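Local coordinates for beta-fructofuranosidase (Bifidobacterium adolescentis, PDB 6NOB), which probably hydrolyses terminal, non-reducing beta-D-fructofuranoside residues of substrates such as sucrose, at residues R285-T290 and M341-A346; V535-V540 and T548-Q553. All blocks are in the same frame, centred on the assembly; numbering follows the deposited sequence.

Contact 1: R285-T290 and M341-A346; sequences RAYMVT and MTLFSA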
loop_
_atom_site.group_PDB
_atom_site.type_symbol
_atom_site.label_atom_id
_atom_site.label_comp_id
_atom_site.label_asym_id
_atom_site.label_seq_id
_atom_site.Cartn_x
_atom_site.Cartn_y
_atom_site.Cartn_z
ATOM N N ARG A 285 -28.472 -2.682 -2.683
ATOM C CA ARG A 285 -27.581 -1.554 -2.908
ATOM C C ARG A 285 -26.163 -1.917 -2.492
ATOM O O ARG A 285 -25.959 -2.647 -1.518
ATOM C CB ARG A 285 -28.049 -0.310 -2.137
ATOM C CG ARG A 285 -29.462 0.147 -2.483
ATOM C CD ARG A 285 -29.846 1.413 -1.723
ATOM N NE ARG A 285 -29.222 2.606 -2.289
ATOM C CZ ARG A 285 -29.715 3.293 -3.315
ATOM N NH1 ARG A 285 -30.843 2.907 -3.894
ATOM N NH2 ARG A 285 -29.079 4.365 -3.765
ATOM N N ALA A 286 -25.188 -1.415 -3.246
ATOM C CA ALA A 286 -23.787 -1.495 -2.864
ATOM C C ALA A 286 -23.406 -0.249 -2.076
ATOM O O ALA A 286 -23.976 0.825 -2.274
ATOM C CB ALA A 286 -22.891 -1.635 -4.093
ATOM N N TYR A 287 -22.434 -0.397 -1.182
ATOM C CA TYR A 287 -22.081 0.664 -0.252
ATOM C C TYR A 287 -20.627 1.079 -0.428
ATOM O O TYR A 287 -19.746 0.236 -0.626
ATOM C CB TYR A 287 -22.358 0.228 1.191
ATOM C CG TYR A 287 -23.835 0.251 1.501
ATOM C CD1 TYR A 287 -24.650 -0.822 1.159
ATOM C CD2 TYR A 287 -24.423 1.362 2.096
ATOM C CE1 TYR A 287 -26.010 -0.800 1.423
ATOM C CE2 TYR A 287 -25.779 1.395 2.365
ATOM C CZ TYR A 287 -26.568 0.312 2.026
ATOM O OH TYR A 287 -27.919 0.338 2.290
ATOM N N MET A 288 -20.393 2.390 -0.354
ATOM C CA MET A 288 -19.091 2.997 -0.597
ATOM C C MET A 288 -18.741 3.893 0.583
ATOM O O MET A 288 -19.523 4.782 0.943
ATOM C CB MET A 288 -19.104 3.805 -1.904
ATOM C CG MET A 288 -17.887 4.706 -2.128
ATOM S SD MET A 288 -18.155 5.988 -3.383
ATOM C CE MET A 288 -18.413 5.016 -4.867
ATOM N N VAL A 289 -17.581 3.660 1.187
ATOM C CA VAL A 289 -17.044 4.559 2.202
ATOM C C VAL A 289 -16.000 5.450 1.547
ATOM O O VAL A 289 -15.257 5.014 0.657
ATOM C CB VAL A 289 -16.446 3.793 3.398
ATOM C CG1 VAL A 289 -17.541 3.091 4.177
ATOM C CG2 VAL A 289 -15.396 2.798 2.934
ATOM N N THR A 290 -15.960 6.708 1.969
ATOM C CA THR A 290 -14.957 7.655 1.516
ATOM C C THR A 290 -14.354 8.338 2.734
ATOM O O THR A 290 -14.984 8.437 3.790
ATOM C CB THR A 290 -15.547 8.695 0.548
ATOM O OG1 THR A 290 -16.868 9.055 0.971
ATOM C CG2 THR A 290 -15.622 8.128 -0.860
ATOM N N MET A 341 -15.925 8.875 8.007
ATOM C CA MET A 341 -16.119 7.994 6.859
ATOM C C MET A 341 -17.514 8.258 6.315
ATOM O O MET A 341 -18.509 7.787 6.872
ATOM C CB MET A 341 -15.953 6.533 7.250
ATOM C CG MET A 341 -14.529 6.108 7.467
ATOM S SD MET A 341 -14.424 4.323 7.650
ATOM C CE MET A 341 -12.763 4.178 8.301
ATOM N N THR A 342 -17.587 9.014 5.228
ATOM C CA THR A 342 -18.868 9.327 4.618
ATOM C C THR A 342 -19.337 8.159 3.762
ATOM O O THR A 342 -18.605 7.680 2.889
ATOM C CB THR A 342 -18.760 10.607 3.792
ATOM O OG1 THR A 342 -17.478 10.658 3.152
ATOM C CG2 THR A 342 -18.935 11.824 4.690
ATOM N N LEU A 343 -20.555 7.697 4.026
ATOM C CA LEU A 343 -21.106 6.507 3.396
ATOM C C LEU A 343 -22.034 6.886 2.249
ATOM O O LEU A 343 -22.846 7.809 2.370
ATOM C CB LEU A 343 -21.862 5.661 4.423
ATOM C CG LEU A 343 -22.307 4.267 3.983
ATOM C CD1 LEU A 343 -21.108 3.391 3.668
ATOM C CD2 LEU A 343 -23.173 3.627 5.053
ATOM N N PHE A 344 -21.904 6.165 1.135
ATOM C CA PHE A 344 -22.759 6.322 -0.033
ATOM C C PHE A 344 -23.258 4.955 -0.477
ATOM O O PHE A 344 -22.615 3.931 -0.234
ATOM C CB PHE A 344 -22.024 6.992 -1.201
ATOM C CG PHE A 344 -21.523 8.375 -0.901
ATOM C CD1 PHE A 344 -20.311 8.566 -0.255
ATOM C CD2 PHE A 344 -22.254 9.486 -1.286
ATOM C CE1 PHE A 344 -19.846 9.838 0.012
ATOM C CE2 PHE A 344 -21.795 10.761 -1.021
ATOM C CZ PHE A 344 -20.589 10.938 -0.371
ATOM N N SER A 345 -24.410 4.941 -1.147
ATOM C CA SER A 345 -24.964 3.694 -1.657
ATOM C C SER A 345 -25.587 3.917 -3.027
ATOM O O SER A 345 -26.088 5.002 -3.333
ATOM C CB SER A 345 -26.020 3.097 -0.719
ATOM O OG SER A 345 -27.128 3.961 -0.583
ATOM N N ALA A 346 -25.558 2.866 -3.842
ATOM C CA ALA A 346 -26.141 2.882 -5.175
ATOM C C ALA A 346 -26.885 1.579 -5.422
ATOM O O ALA A 346 -26.454 0.514 -4.971
ATOM C CB ALA A 346 -25.071 3.083 -6.253
#
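M288 and F344 form a hydrogen-bonded pair at the middle of this antiparallel contact. M288 N reaches F344 O at 2.7 Å, and F344 N bonds back to M288 O. The A286-A346 and T290-T342 pairs continue the ladder on either side. M288, F344, T290 and T342 share one face, where packing is close toward T290. T290 OG1 and T342 OG1 come within 2.8 Å of each other, each between its own backbone N and carbonyl carbon (chi1 38° and 37°). T290 OG1 also meets the edge of the F344 ring, 3.2 Å from CE1. M288 SD lies oblique to that ring, 5.4 Å from its centroid. The other face carries V289, L343, Y287 and S345. V289 CG1 touches L343 CD1 at 3.6 Å, and S345 CB sits over the Y287 ring in a CH-pi contact. R285, at the far end, is partly exposed. Its NE bonds S345 OG at 3.0 Å, near the guanidinium plane. NH2 bonds S345 O at 3.1 Å from above the carbonyl plane. The guanidinium thus grips S345 side-on, while E359 also bonds S345 OG. Strands 285-295 and 337-347 are the two inner strands of a four-stranded antiparallel blade in the five-bladed beta-propeller domain of family 32 enzymes. Strand 268-273 flanks 285-290, strand 357-365 flanks 341-346, and strand 377-382 packs on V289 and M341.

Contact 2: V535-V540 and T548-Q553; sequences VLAKGV and TELLLQ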
loop_
_atom_site.group_PDB
_atom_site.type_symbol
_atom_site.label_atom_id
_atom_site.label_comp_id
_atom_site.label_asym_id
_atom_site.label_seq_id
_atom_site.Cartn_x
_atom_site.Cartn_y
_atom_site.Cartn_z
ATOM N N VAL A 535 17.099 -10.228 19.404
ATOM C CA VAL A 535 17.833 -9.422 18.433
ATOM C C VAL A 535 17.461 -9.924 17.041
ATOM O O VAL A 535 17.825 -11.036 16.655
ATOM C CB VAL A 535 19.346 -9.499 18.665
ATOM C CG1 VAL A 535 20.092 -8.737 17.580
ATOM C CG2 VAL A 535 19.702 -8.971 20.047
ATOM N N LEU A 536 16.729 -9.106 16.286
ATOM C CA LEU A 536 16.234 -9.531 14.983
ATOM C C LEU A 536 17.191 -9.181 13.849
ATOM O O LEU A 536 17.356 -9.973 12.914
ATOM C CB LEU A 536 14.861 -8.908 14.715
ATOM C CG LEU A 536 13.825 -9.014 15.839
ATOM C CD1 LEU A 536 12.518 -8.350 15.427
ATOM C CD2 LEU A 536 13.589 -10.467 16.229
ATOM N N ALA A 537 17.825 -8.012 13.908
ATOM C CA ALA A 537 18.719 -7.586 12.842
ATOM C C ALA A 537 19.585 -6.438 13.335
ATOM O O ALA A 537 19.233 -5.724 14.278
ATOM C CB ALA A 537 17.944 -7.161 11.590
ATOM N N LYS A 538 20.730 -6.281 12.677
ATOM C CA LYS A 538 21.636 -5.170 12.909
ATOM C C LYS A 538 21.970 -4.531 11.570
ATOM O O LYS A 538 21.810 -5.142 10.510
ATOM C CB LYS A 538 22.929 -5.616 13.609
ATOM C CG LYS A 538 22.777 -5.918 15.090
ATOM C CD LYS A 538 23.809 -6.934 15.558
ATOM C CE LYS A 538 24.150 -6.737 17.028
ATOM N NZ LYS A 538 24.605 -8.001 17.677
ATOM N N GLY A 539 22.443 -3.291 11.627
ATOM C CA GLY A 539 22.811 -2.586 10.417
ATOM C C GLY A 539 23.412 -1.223 10.677
ATOM O O GLY A 539 24.154 -1.032 11.646
ATOM N N VAL A 540 23.087 -0.262 9.820
ATOM C CA VAL A 540 23.669 1.073 9.887
ATOM C C VAL A 540 22.601 2.089 9.506
ATOM O O VAL A 540 21.833 1.878 8.563
ATOM C CB VAL A 540 24.906 1.189 8.972
ATOM C CG1 VAL A 540 25.183 2.633 8.615
ATOM C CG2 VAL A 540 26.126 0.567 9.642
ATOM N N THR A 548 22.790 0.459 13.874
ATOM C CA THR A 548 21.394 0.243 14.223
ATOM C C THR A 548 21.204 -1.181 14.732
ATOM O O THR A 548 21.954 -2.096 14.375
ATOM C CB THR A 548 20.446 0.479 13.045
ATOM O OG1 THR A 548 20.786 -0.386 11.954
ATOM C CG2 THR A 548 20.545 1.926 12.589
ATOM N N GLU A 549 20.175 -1.357 15.559
ATOM C CA GLU A 549 19.846 -2.653 16.134
ATOM C C GLU A 549 18.334 -2.757 16.240
ATOM O O GLU A 549 17.682 -1.822 16.714
ATOM C CB GLU A 549 20.500 -2.830 17.510
ATOM C CG GLU A 549 20.624 -4.275 17.948
ATOM C CD GLU A 549 21.274 -4.425 19.309
ATOM O OE1 GLU A 549 21.278 -3.448 20.090
ATOM O OE2 GLU A 549 21.785 -5.528 19.595
ATOM N N LEU A 550 17.785 -3.881 15.788
ATOM C CA LEU A 550 16.348 -4.122 15.782
ATOM C C LEU A 550 16.033 -5.237 16.771
ATOM O O LEU A 550 16.526 -6.360 16.620
ATOM C CB LEU A 550 15.860 -4.490 14.381
ATOM C CG LEU A 550 14.378 -4.846 14.242
ATOM C CD1 LEU A 550 13.518 -3.652 14.611
ATOM C CD2 LEU A 550 14.066 -5.325 12.831
ATOM N N LEU A 551 15.211 -4.930 17.772
ATOM C CA LEU A 551 14.897 -5.873 18.833
ATOM C C LEU A 551 13.394 -6.006 19.014
ATOM O O LEU A 551 12.635 -5.061 18.786
ATOM C CB LEU A 551 15.498 -5.446 20.178
ATOM C CG LEU A 551 16.882 -4.808 20.205
ATOM C CD1 LEU A 551 17.160 -4.247 21.589
ATOM C CD2 LEU A 551 17.934 -5.826 19.819
ATOM N N LEU A 552 12.977 -7.199 19.426
ATOM C CA LEU A 552 11.732 -7.384 20.157
ATOM C C LEU A 552 12.103 -7.643 21.610
ATOM O O LEU A 552 12.853 -8.579 21.902
ATOM C CB LEU A 552 10.902 -8.538 19.600
ATOM C CG LEU A 552 9.499 -8.602 20.208
ATOM C CD1 LEU A 552 8.596 -7.517 19.626
ATOM C CD2 LEU A 552 8.879 -9.980 20.042
ATOM N N GLN A 553 11.599 -6.809 22.512
ATOM C CA GLN A 553 12.017 -6.865 23.905
ATOM C C GLN A 553 10.801 -6.760 24.809
ATOM O O GLN A 553 9.930 -5.914 24.589
ATOM C CB GLN A 553 13.011 -5.743 24.220
ATOM C CG GLN A 553 13.426 -5.669 25.671
ATOM C CD GLN A 553 14.641 -4.790 25.874
ATOM O OE1 GLN A 553 15.505 -5.087 26.696
ATOM N NE2 GLN A 553 14.714 -3.698 25.118
HETATM O O HOH W 1 19.481 0.149 9.465
#
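A classic beta bulge sets two residues, L536 and A537, opposite the single residue L550, on the hairpin of strands 532-540 and 547-555 in the C-terminal beta-sandwich. L550 O accepts two N-H groups. L536 N binds it at 2.8 Å, and A537 N gives a weak bond at 3.4 Å. The register shifts by one residue here. Beyond the bulge, L550 N bonds A537 O, and G539 and T548 exchange backbone bonds in both directions. On one face, the CB atoms of A537 and L550 approach to 4.4 Å, next to F587 and F607. At the bulge, L536 CB meets L550 CG. On the other face, V535 and L551 run next to each other in the same direction, with V535 CG2 at 3.6 Å from L551 CD2. K538 and E549 also run alongside each other. E549 CG is anti to its backbone N (chi1 -160°) and touches K538 CG at 3.9 Å. At the turn end of the hairpin, T548 OG1 donates to a water at 2.9 Å, and the water donates to V540 O. Apolar contacts therefore dominate at V535, L536, A537, L550 and L551, while charge and water gather toward the exposed K538 and V540. K538 NZ stays 4.2 Å from E549 OE2, too far for a salt bridge, so the opposite charges probably give only a modest attraction.

In the fold
Contacts 1 and 2 are both antiparallel strand pairs, but they belong to different domains. Contact 1 lies in a blade of the beta-propeller. In this family the propeller carries the active site, in a central funnel. Contact 2 lies in the beta-sandwich that follows it in the chain. The centres of contacts 1 and 2 are about 43 Å apart, on opposite sides of the chain's centre. The nearest atoms of contact 1 and contact 2 are about 27 Å apart. Contact 1 joins strands with 50 residues between the segments, whereas contact 2 pairs neighbouring strands of a hairpin, with 7 residues between the segments. Each has a PEG nearby, about 5 Å from the Y287 side chain and about 4 Å from that of V540.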